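Local coordinates for protein N-alpha-acetyltransferase (Sulfolobus solfataricus P2, PDB 4R3L) that transfers an acetyl group from acetyl-CoA to the free alpha-amino group of protein N-termini, with a preference for those that begin with serine, at residues G50-V55 against I66-E71; K86-S91 against E123-V128; L138-N143 against Y161-P166. All coordinates share one frame; numbering follows the deposited sequence.

All three contacts are built on one mixed beta sheet of a GNAT acetyltransferase, and they follow one another along the chain in series. Contact 1 ties strand 54-58 to strand 61-72; the latter neighbours strand 83-94, which contact 2 pairs with strand 123-129. Next in the sheet comes strand 160-166, on which contact 3 seats helix 133-141. Centres of contacts 1 and 2 lie about 10 Å apart and those of 2 and 3 about 9 Å, whereas 1 and 3 are about 17 Å apart and do not touch. Contact 2 thus sits between them, carrying two zinc-binding residues, while residues 138-143 of contact 3 reach coenzyme A.

Contact 1 of 3, residues G50-V55 against I66-E71; sequences GLAFFV and IMPRIE
Phe53 and Met67 lie side by side with their side chains pointing the same way. Met67 CB sits over one face of the ring, displaced toward the rim and 4.0 Å from the centroid of the Phe53 ring. Met67 CG follows, 3.7 Å from Phe53 CE1; a bend at chi3, about the CG-SD bond, turns CE aside, and SD makes an oblique Met-aromatic contact with the ring. Both residues hold CG anti to the backbone N (chi1 -163° in Phe53), which helps bring ring and thioether chain alongside each other. Pro68 crosses the Phe53 side chain at about a right angle, and its CD is 3.7 Å from Phe53 CB, while its CG rests 3.7 Å from Ala52 CB. An alanine in place of Phe53 would keep CB against the proline but would probably leave Met67 without the ring face it packs on, opening a gap and letting the thioether turn. Behind these side chains, Phe54 and Ile66 form an antiparallel hydrogen-bonded pair. Ile66 N reaches Phe54 O at 3.0 Å and fairly straight, and the return bond from Phe54 N to Ile66 O is longer, 3.3 Å. Phe54 CB and Ile66 CG2 meet on the same face of the sheet. The pair belongs to the hairpin of strands 54-58 and 61-72. Helix 39-49 touches Met67 through Phe41, Phe42 and His45, helix 103-119 touches Ala52 and Ile66, and strand 83-94 continues the sheet beyond residues 66-71.

Contact 2 of 3, residues K86-S91 against E123-V128; sequences KGHVVS and EIYLEV
His88 NE2 donates to Glu127 OE1 at 2.8 Å, the carboxylate oxygen receiving it on its syn lone pair and in the plane of the imidazole. The carboxylate itself is turned 75° from that ring. One face of His88 carries the Tyr125 ring in a face-to-face stack, centroids 4.1 Å apart and planes 20° from parallel. Glu71 of the neighbouring strand 61-72 holds both rings, OE1 bonding Tyr125 OH and OE2 bonding His88 ND1, which fixes how the pair is turned. Lys86 and Glu123 run side by side, yet the amine bonds Phe74 O and the Glu123 carboxylate bonds Asn76 N.

Backbone bonds of a parallel strand pair join the two segments: Gly87 N to Glu123 O, Tyr125 N to Gly87 O, and Val89 N to Tyr125 O at 2.9 Å. Past Val89 a water takes over, donating to Val89 O at 2.7 Å and accepting from Glu127 N at 2.8 Å. Here Val90 and Ser91 form a classic beta bulge facing Met67. Strands parting beside a bulge are the hallmark of the GNAT fold, and this beta-alpha-beta unit sets His88 and Glu127, both zinc-binding residues, beside the bound peptide.

Contact 3 of 3, residues L138-N143 against Y161-P166; sequences LYEKLN and YLMARP. With COA (coenzyme A), chain C.
Arg165 NH1 donates to Leu142 O across 3.0 Å, with the carbonyl oxygen near the guanidinium edge but tilted somewhat from its plane. A second bond within the strand, from Arg165 NE to Pro166 O at 3.1 Å, lies flat in the guanidinium plane. Held by NE and NH1 at separate carbonyls, the group probably has little freedom to rotate. Arg165 CG stands between the backbone N and the carbonyl carbon (chi1 55°), and beyond it the chain folds at chi3; CB meanwhile comes 3.5 Å from Asn143 O. The Leu142 carbonyl that NH1 reaches lies at a helix end: Asn143, with positive phi, is the C-prime residue of a Schellman motif closing helix 133-141, and its N bonds back to Glu140 O. In the GNAT fold this helix follows strand 123-129 and here packs on strand 160-166.

Apolar contact is carried by Met163. Its CE touches Tyr139 CB at 3.9 Å and Glu140 CG at 3.8 Å, while SD lies at the edge of the Tyr139 ring in a Met-aromatic contact, the two side chains crossing at about a right angle.

Coenzyme A is met from the helix. Tyr139 OH is 3.0 Å from S1P of the cofactor, the thiol sulfur, which lies near the tyrosine ring plane. Lys141 CE comes 3.2 Å from the ribose O2B, and Leu138 also borders that sugar. Elsewhere the cofactor is hydrogen-bonded to Gly102 N and Thr105 OG1.

Contact 1 of 3, residues G50-V55 against I66-E71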
loop_
_atom_site.group_PDB
_atom_site.type_symbol
_atom_site.label_atom_id
_atom_site.label_comp_id
_atom_site.label_asym_id
_atom_site.label_seq_id
_atom_site.Cartn_x
_atom_site.Cartn_y
_atom_site.Cartn_z
ATOM N N GLY A 50 -5.709 -8.998 -7.010
ATOM C CA GLY A 50 -6.740 -8.018 -7.277
ATOM C C GLY A 50 -7.771 -7.830 -6.180
ATOM O O GLY A 50 -8.343 -6.757 -6.068
ATOM N N LEU A 51 -8.011 -8.855 -5.375
ATOM C CA LEU A 51 -9.035 -8.749 -4.335
ATOM C C LEU A 51 -8.658 -7.732 -3.268
ATOM O O LEU A 51 -9.540 -7.200 -2.563
ATOM C CB LEU A 51 -9.295 -10.109 -3.697
ATOM C CG LEU A 51 -9.896 -11.104 -4.694
ATOM C CD1 LEU A 51 -9.998 -12.478 -4.088
ATOM C CD2 LEU A 51 -11.262 -10.602 -5.130
ATOM N N ALA A 52 -7.362 -7.442 -3.157
ATOM C CA ALA A 52 -6.888 -6.481 -2.153
ATOM C C ALA A 52 -6.425 -5.153 -2.782
ATOM O O ALA A 52 -5.859 -4.287 -2.086
ATOM C CB ALA A 52 -5.746 -7.116 -1.307
ATOM N N PHE A 53 -6.699 -4.990 -4.081
ATOM C CA PHE A 53 -6.296 -3.819 -4.867
ATOM C C PHE A 53 -7.529 -2.921 -5.001
ATOM O O PHE A 53 -8.484 -3.245 -5.726
ATOM C CB PHE A 53 -5.797 -4.272 -6.272
ATOM C CG PHE A 53 -4.975 -3.263 -7.045
ATOM C CD1 PHE A 53 -3.946 -3.723 -7.895
ATOM C CD2 PHE A 53 -5.162 -1.895 -6.918
ATOM C CE1 PHE A 53 -3.173 -2.822 -8.623
ATOM C CE2 PHE A 53 -4.374 -0.991 -7.646
ATOM C CZ PHE A 53 -3.381 -1.465 -8.496
ATOM N N PHE A 54 -7.538 -1.800 -4.296
ATOM C CA PHE A 54 -8.703 -0.936 -4.322
ATOM C C PHE A 54 -8.416 0.431 -4.928
ATOM O O PHE A 54 -7.284 0.913 -4.901
ATOM C CB PHE A 54 -9.248 -0.764 -2.904
ATOM C CG PHE A 54 -9.901 -1.997 -2.344
ATOM C CD1 PHE A 54 -11.276 -2.195 -2.491
ATOM C CD2 PHE A 54 -9.170 -2.945 -1.647
ATOM C CE1 PHE A 54 -11.889 -3.328 -1.956
ATOM C CE2 PHE A 54 -9.779 -4.082 -1.132
ATOM C CZ PHE A 54 -11.136 -4.272 -1.283
ATOM N N VAL A 55 -9.463 1.052 -5.463
ATOM C CA VAL A 55 -9.400 2.447 -5.873
ATOM C C VAL A 55 -10.458 3.252 -5.127
ATOM O O VAL A 55 -11.464 2.702 -4.697
ATOM C CB VAL A 55 -9.617 2.623 -7.386
ATOM C CG1 VAL A 55 -8.383 2.123 -8.193
ATOM C CG2 VAL A 55 -10.907 1.928 -7.827
ATOM N N ILE A 66 -4.676 1.730 -3.748
ATOM C CA ILE A 66 -3.719 0.964 -2.973
ATOM C C ILE A 66 -3.421 -0.326 -3.715
ATOM O O ILE A 66 -4.331 -1.058 -4.088
ATOM C CB ILE A 66 -4.233 0.664 -1.537
ATOM C CG1 ILE A 66 -3.173 -0.112 -0.741
ATOM C CG2 ILE A 66 -5.575 -0.091 -1.565
ATOM C CD1 ILE A 66 -3.529 -0.256 0.752
ATOM N N MET A 67 -2.133 -0.583 -3.939
ATOM C CA MET A 67 -1.703 -1.769 -4.678
ATOM C C MET A 67 -0.955 -2.710 -3.759
ATOM O O MET A 67 0.072 -2.333 -3.204
ATOM C CB MET A 67 -0.807 -1.358 -5.863
ATOM C CG MET A 67 -0.163 -2.517 -6.560
ATOM S SD MET A 67 0.547 -2.019 -8.171
ATOM C CE MET A 67 1.789 -0.837 -7.644
ATOM N N PRO A 68 -1.464 -3.942 -3.598
ATOM C CA PRO A 68 -0.915 -4.912 -2.660
ATOM C C PRO A 68 -0.036 -5.961 -3.333
ATOM O O PRO A 68 -0.071 -6.113 -4.560
ATOM C CB PRO A 68 -2.180 -5.575 -2.108
ATOM C CG PRO A 68 -3.015 -5.716 -3.361
ATOM C CD PRO A 68 -2.729 -4.441 -4.180
ATOM N N ARG A 69 0.717 -6.685 -2.513
ATOM C CA ARG A 69 1.409 -7.894 -2.944
ATOM C C ARG A 69 1.231 -8.914 -1.830
ATOM O O ARG A 69 1.356 -8.570 -0.658
ATOM C CB ARG A 69 2.890 -7.621 -3.211
ATOM C CG ARG A 69 3.672 -8.826 -3.695
ATOM C CD ARG A 69 5.151 -8.581 -3.459
ATOM N NE ARG A 69 5.991 -9.316 -4.386
ATOM C CZ ARG A 69 7.309 -9.413 -4.256
ATOM N NH1 ARG A 69 7.910 -8.834 -3.220
ATOM N NH2 ARG A 69 8.019 -10.089 -5.149
ATOM N N ILE A 70 0.928 -10.158 -2.180
ATOM C CA ILE A 70 0.728 -11.190 -1.172
ATOM C C ILE A 70 1.942 -12.125 -1.162
ATOM O O ILE A 70 2.393 -12.566 -2.225
ATOM C CB ILE A 70 -0.550 -11.999 -1.423
ATOM C CG1 ILE A 70 -1.780 -11.078 -1.426
ATOM C CG2 ILE A 70 -0.679 -13.090 -0.366
ATOM C CD1 ILE A 70 -1.976 -10.352 -0.094
ATOM N N GLU A 71 2.477 -12.407 0.025
ATOM C CA GLU A 71 3.746 -13.141 0.130
ATOM C C GLU A 71 3.696 -14.275 1.158
ATOM O O GLU A 71 2.836 -14.289 2.021
ATOM C CB GLU A 71 4.872 -12.172 0.495
ATOM C CG GLU A 71 4.925 -10.935 -0.391
ATOM C CD GLU A 71 5.837 -9.849 0.156
ATOM O OE1 GLU A 71 6.114 -9.847 1.372
ATOM O OE2 GLU A 71 6.270 -9.002 -0.643
#

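Contact 2 of 3, residues K86-S91 against E123-V128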
loop_
_atom_site.group_PDB
_atom_site.type_symbol
_atom_site.label_atom_id
_atom_site.label_comp_id
_atom_site.label_asym_id
_atom_site.label_seq_id
_atom_site.Cartn_x
_atom_site.Cartn_y
_atom_site.Cartn_z
ATOM N N LYS A 86 2.042 -13.012 4.357
ATOM C CA LYS A 86 2.190 -11.579 4.583
ATOM C C LYS A 86 1.503 -10.775 3.487
ATOM O O LYS A 86 1.595 -11.128 2.309
ATOM C CB LYS A 86 3.675 -11.185 4.621
ATOM C CG LYS A 86 4.538 -11.998 5.572
ATOM C CD LYS A 86 6.002 -11.560 5.511
ATOM C CE LYS A 86 6.732 -12.113 4.285
ATOM N NZ LYS A 86 8.194 -11.829 4.382
ATOM N N GLY A 87 0.848 -9.682 3.865
ATOM C CA GLY A 87 0.349 -8.744 2.878
ATOM C C GLY A 87 1.289 -7.553 2.865
ATOM O O GLY A 87 1.715 -7.075 3.906
ATOM N N HIS A 88 1.639 -7.100 1.672
ATOM C CA HIS A 88 2.649 -6.072 1.511
ATOM C C HIS A 88 2.017 -4.937 0.733
ATOM O O HIS A 88 1.528 -5.155 -0.371
ATOM C CB HIS A 88 3.858 -6.672 0.778
ATOM C CG HIS A 88 5.033 -5.750 0.635
ATOM N ND1 HIS A 88 6.202 -6.146 0.031
ATOM C CD2 HIS A 88 5.223 -4.467 1.032
ATOM C CE1 HIS A 88 7.071 -5.144 0.056
ATOM N NE2 HIS A 88 6.498 -4.115 0.649
ATOM N N VAL A 89 2.000 -3.733 1.291
ATOM C CA VAL A 89 1.499 -2.590 0.532
ATOM C C VAL A 89 2.594 -2.093 -0.369
ATOM O O VAL A 89 3.598 -1.588 0.117
ATOM C CB VAL A 89 1.049 -1.411 1.443
ATOM C CG1 VAL A 89 0.487 -0.263 0.593
ATOM C CG2 VAL A 89 0.032 -1.881 2.477
ATOM N N VAL A 90 2.405 -2.222 -1.674
ATOM C CA VAL A 90 3.465 -1.862 -2.615
ATOM C C VAL A 90 3.424 -0.360 -2.847
ATOM O O VAL A 90 4.456 0.325 -2.879
ATOM C CB VAL A 90 3.314 -2.614 -3.941
ATOM C CG1 VAL A 90 4.391 -2.172 -4.940
ATOM C CG2 VAL A 90 3.369 -4.110 -3.698
ATOM N N SER A 91 2.211 0.166 -2.940
ATOM C CA SER A 91 2.040 1.557 -3.288
ATOM C C SER A 91 0.671 2.033 -2.816
ATOM O O SER A 91 -0.322 1.329 -2.974
ATOM C CB SER A 91 2.207 1.729 -4.811
ATOM O OG SER A 91 2.210 3.088 -5.195
ATOM N N GLU A 123 0.100 -10.779 8.782
ATOM C CA GLU A 123 0.616 -9.441 9.022
ATOM C C GLU A 123 0.523 -8.599 7.759
ATOM O O GLU A 123 0.424 -9.133 6.660
ATOM C CB GLU A 123 2.060 -9.492 9.513
ATOM C CG GLU A 123 3.065 -10.065 8.517
ATOM C CD GLU A 123 4.458 -9.500 8.740
ATOM O OE1 GLU A 123 4.592 -8.259 8.705
ATOM O OE2 GLU A 123 5.410 -10.278 8.966
ATOM N N ILE A 124 0.520 -7.281 7.926
ATOM C CA ILE A 124 0.586 -6.374 6.790
ATOM C C ILE A 124 1.799 -5.504 7.032
ATOM O O ILE A 124 2.064 -5.120 8.164
ATOM C CB ILE A 124 -0.700 -5.509 6.621
ATOM C CG1 ILE A 124 -0.513 -4.474 5.512
ATOM C CG2 ILE A 124 -1.053 -4.768 7.915
ATOM C CD1 ILE A 124 -1.772 -3.722 5.127
ATOM N N TYR A 125 2.570 -5.224 5.990
ATOM C CA TYR A 125 3.674 -4.302 6.154
ATOM C C TYR A 125 3.928 -3.483 4.901
ATOM O O TYR A 125 3.337 -3.722 3.840
ATOM C CB TYR A 125 4.951 -5.054 6.546
ATOM C CG TYR A 125 5.609 -5.816 5.412
ATOM C CD1 TYR A 125 6.741 -5.318 4.783
ATOM C CD2 TYR A 125 5.101 -7.030 4.979
ATOM C CE1 TYR A 125 7.354 -6.004 3.771
ATOM C CE2 TYR A 125 5.717 -7.734 3.952
ATOM C CZ TYR A 125 6.838 -7.212 3.354
ATOM O OH TYR A 125 7.450 -7.895 2.334
ATOM N N LEU A 126 4.814 -2.508 5.045
ATOM C CA LEU A 126 5.115 -1.579 3.974
ATOM C C LEU A 126 6.426 -0.894 4.276
ATOM O O LEU A 126 6.943 -0.994 5.391
ATOM C CB LEU A 126 3.994 -0.546 3.825
ATOM C CG LEU A 126 3.672 0.233 5.107
ATOM C CD1 LEU A 126 4.568 1.471 5.322
ATOM C CD2 LEU A 126 2.205 0.627 5.150
ATOM N N GLU A 127 6.940 -0.181 3.286
ATOM C CA GLU A 127 8.111 0.664 3.472
ATOM C C GLU A 127 7.704 2.132 3.321
ATOM O O GLU A 127 6.869 2.456 2.479
ATOM C CB GLU A 127 9.199 0.299 2.460
ATOM C CG GLU A 127 9.934 -1.007 2.746
ATOM C CD GLU A 127 9.210 -2.239 2.245
ATOM O OE1 GLU A 127 8.412 -2.129 1.290
ATOM O OE2 GLU A 127 9.453 -3.333 2.802
ATOM N N VAL A 128 8.264 3.034 4.127
ATOM C CA VAL A 128 7.950 4.456 3.934
ATOM C C VAL A 128 9.202 5.326 4.136
ATOM O O VAL A 128 9.977 5.060 5.037
ATOM C CB VAL A 128 6.816 4.905 4.887
ATOM C CG1 VAL A 128 7.173 4.630 6.339
ATOM C CG2 VAL A 128 6.468 6.370 4.679
HETATM O O HOH W 1 5.937 -0.382 0.709
#

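Contact 3 of 3, residues L138-N143 against Y161-P166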
loop_
_atom_site.group_PDB
_atom_site.type_symbol
_atom_site.label_atom_id
_atom_site.label_comp_id
_atom_site.label_asym_id
_atom_site.label_seq_id
_atom_site.Cartn_x
_atom_site.Cartn_y
_atom_site.Cartn_z
ATOM N N LEU A 138 -0.240 8.498 9.353
ATOM C CA LEU A 138 -1.342 7.643 8.925
ATOM C C LEU A 138 -1.151 6.239 9.501
ATOM O O LEU A 138 -1.993 5.737 10.251
ATOM C CB LEU A 138 -1.411 7.617 7.392
ATOM C CG LEU A 138 -2.209 6.557 6.631
ATOM C CD1 LEU A 138 -3.685 6.825 6.746
ATOM C CD2 LEU A 138 -1.775 6.494 5.158
ATOM N N TYR A 139 -0.015 5.628 9.177
ATOM C CA TYR A 139 0.270 4.262 9.605
ATOM C C TYR A 139 0.324 4.097 11.130
ATOM O O TYR A 139 -0.143 3.091 11.673
ATOM C CB TYR A 139 1.587 3.794 8.978
ATOM C CG TYR A 139 1.653 3.979 7.471
ATOM C CD1 TYR A 139 0.543 3.758 6.661
ATOM C CD2 TYR A 139 2.827 4.382 6.861
ATOM C CE1 TYR A 139 0.621 3.925 5.280
ATOM C CE2 TYR A 139 2.905 4.559 5.501
ATOM C CZ TYR A 139 1.804 4.336 4.712
ATOM O OH TYR A 139 1.913 4.508 3.344
ATOM N N GLU A 140 0.908 5.055 11.836
ATOM C CA GLU A 140 0.940 4.938 13.296
ATOM C C GLU A 140 -0.480 5.037 13.885
ATOM O O GLU A 140 -0.806 4.360 14.860
ATOM C CB GLU A 140 1.866 5.995 13.909
ATOM C CG GLU A 140 3.352 5.686 13.708
ATOM C CD GLU A 140 4.261 6.803 14.193
ATOM O OE1 GLU A 140 3.763 7.934 14.383
ATOM O OE2 GLU A 140 5.473 6.548 14.379
ATOM N N LYS A 141 -1.332 5.847 13.266
ATOM C CA LYS A 141 -2.732 5.922 13.686
ATOM C C LYS A 141 -3.450 4.586 13.511
ATOM O O LYS A 141 -4.350 4.260 14.278
ATOM C CB LYS A 141 -3.480 7.012 12.914
ATOM C CG LYS A 141 -3.545 8.357 13.630
ATOM C CD LYS A 141 -4.888 9.043 13.393
ATOM C CE LYS A 141 -4.973 10.386 14.119
ATOM N NZ LYS A 141 -4.857 10.274 15.605
ATOM N N LEU A 142 -3.046 3.818 12.499
ATOM C CA LEU A 142 -3.646 2.515 12.208
ATOM C C LEU A 142 -2.892 1.405 12.913
ATOM O O LEU A 142 -3.020 0.231 12.565
ATOM C CB LEU A 142 -3.672 2.248 10.697
ATOM C CG LEU A 142 -4.894 2.756 9.927
ATOM C CD1 LEU A 142 -5.119 4.234 10.158
ATOM C CD2 LEU A 142 -4.741 2.475 8.445
ATOM N N ASN A 143 -2.091 1.804 13.891
ATOM C CA ASN A 143 -1.336 0.897 14.746
ATOM C C ASN A 143 -0.257 0.090 14.036
ATOM O O ASN A 143 0.091 -0.988 14.484
ATOM C CB ASN A 143 -2.273 -0.065 15.478
ATOM C CG ASN A 143 -2.545 0.368 16.903
ATOM O OD1 ASN A 143 -1.783 0.044 17.823
ATOM N ND2 ASN A 143 -3.627 1.112 17.095
ATOM N N TYR A 161 11.517 3.314 6.784
ATOM C CA TYR A 161 11.024 2.533 7.896
ATOM C C TYR A 161 10.263 1.349 7.338
ATOM O O TYR A 161 9.417 1.534 6.474
ATOM C CB TYR A 161 10.081 3.342 8.790
ATOM C CG TYR A 161 10.701 4.486 9.551
ATOM C CD1 TYR A 161 11.704 4.267 10.483
ATOM C CD2 TYR A 161 10.238 5.785 9.377
ATOM C CE1 TYR A 161 12.255 5.319 11.192
ATOM C CE2 TYR A 161 10.779 6.838 10.082
ATOM C CZ TYR A 161 11.788 6.602 10.986
ATOM O OH TYR A 161 12.325 7.669 11.687
ATOM N N LEU A 162 10.534 0.149 7.834
ATOM C CA LEU A 162 9.628 -0.967 7.593
ATOM C C LEU A 162 8.580 -0.937 8.699
ATOM O O LEU A 162 8.895 -1.150 9.865
ATOM C CB LEU A 162 10.351 -2.315 7.575
ATOM C CG LEU A 162 9.578 -3.458 6.887
ATOM C CD1 LEU A 162 10.524 -4.557 6.431
ATOM C CD2 LEU A 162 8.513 -4.071 7.788
ATOM N N MET A 163 7.341 -0.647 8.334
ATOM C CA MET A 163 6.286 -0.563 9.325
ATOM C C MET A 163 5.363 -1.751 9.148
ATOM O O MET A 163 5.072 -2.153 8.018
ATOM C CB MET A 163 5.570 0.770 9.193
ATOM C CG MET A 163 6.524 1.931 9.485
ATOM S SD MET A 163 5.685 3.488 9.652
ATOM C CE MET A 163 4.765 3.206 11.167
ATOM N N ALA A 164 4.947 -2.349 10.256
ATOM C CA ALA A 164 4.189 -3.586 10.186
ATOM C C ALA A 164 3.180 -3.688 11.307
ATOM O O ALA A 164 3.324 -3.058 12.357
ATOM C CB ALA A 164 5.108 -4.779 10.220
ATOM N N ARG A 165 2.163 -4.497 11.085
ATOM C CA ARG A 165 1.271 -4.844 12.182
ATOM C C ARG A 165 0.617 -6.187 11.911
ATOM O O ARG A 165 0.415 -6.565 10.750
ATOM C CB ARG A 165 0.217 -3.758 12.393
ATOM C CG ARG A 165 -0.589 -3.421 11.165
ATOM C CD ARG A 165 -1.931 -2.797 11.558
ATOM N NE ARG A 165 -2.856 -3.819 12.030
ATOM C CZ ARG A 165 -4.106 -3.591 12.427
ATOM N NH1 ARG A 165 -4.602 -2.361 12.422
ATOM N NH2 ARG A 165 -4.858 -4.603 12.829
ATOM N N PRO A 166 0.308 -6.932 12.979
ATOM C CA PRO A 166 -0.448 -8.178 12.826
ATOM C C PRO A 166 -1.836 -7.922 12.262
ATOM O O PRO A 166 -2.372 -6.813 12.392
ATOM C CB PRO A 166 -0.538 -8.715 14.264
ATOM C CG PRO A 166 0.567 -8.026 15.005
ATOM C CD PRO A 166 0.658 -6.669 14.388
HETATM N N1A COA C . 0.076 15.641 8.418
HETATM C C2A COA C . -0.178 15.039 9.599
HETATM N N3A COA C . -0.945 13.948 9.659
HETATM C C4A COA C . -1.495 13.418 8.523
HETATM C C5A COA C . -1.255 14.015 7.294
HETATM C C6A COA C . -0.444 15.161 7.261
HETATM N N6A COA C . -0.163 15.820 5.990
HETATM N N7A COA C . -1.928 13.271 6.333
HETATM C C8A COA C . -2.564 12.249 6.970
HETATM N N9A COA C . -2.304 12.319 8.290
HETATM C C1B COA C . -2.813 11.423 9.342
HETATM C C2B COA C . -3.805 12.135 10.175
HETATM O O2B COA C . -3.820 11.625 11.460
HETATM C C3B COA C . -5.055 11.800 9.536
HETATM O O3B COA C . -6.084 12.028 10.414
HETATM P P3B COA C . -6.875 13.381 10.338
HETATM O O7A COA C . -8.199 13.256 11.090
HETATM O O8A COA C . -7.160 13.700 8.924
HETATM O O9A COA C . -6.052 14.478 10.941
HETATM C C4B COA C . -4.856 10.367 9.256
HETATM O O4B COA C . -3.524 10.289 8.812
HETATM C C5B COA C . -5.732 9.885 8.177
HETATM O O5B COA C . -5.370 10.377 6.917
HETATM P P1A COA C . -6.162 10.128 5.573
HETATM O O1A COA C . -7.107 11.261 5.279
HETATM O O2A COA C . -6.843 8.823 5.638
HETATM O O3A COA C . -4.985 10.150 4.495
HETATM P P2A COA C . -5.054 10.774 3.048
HETATM O O4A COA C . -4.941 12.290 3.074
HETATM O O5A COA C . -6.287 10.314 2.336
HETATM O O6A COA C . -3.783 10.203 2.245
HETATM C CBP COA C . -1.386 9.827 1.976
HETATM C CCP COA C . -2.604 10.010 2.933
HETATM C CDP COA C . -0.128 9.711 2.794
HETATM C CEP COA C . -1.624 8.547 1.178
HETATM C CAP COA C . -1.381 11.050 1.086
HETATM O OAP COA C . -0.900 12.223 1.745
HETATM C C9P COA C . -0.550 10.912 -0.176
HETATM O O9P COA C . -1.034 10.377 -1.208
HETATM N N8P COA C . 0.805 11.412 -0.254
HETATM C C7P COA C . 1.637 11.300 -1.450
HETATM C C6P COA C . 1.931 9.828 -1.859
HETATM C C5P COA C . 2.501 9.003 -0.707
HETATM O O5P COA C . 3.445 9.489 -0.032
HETATM N N4P COA C . 1.935 7.691 -0.390
HETATM C C3P COA C . 2.465 6.913 0.712
HETATM C C2P COA C . 3.875 6.353 0.580
HETATM S S1P COA C . 4.375 5.077 1.692
#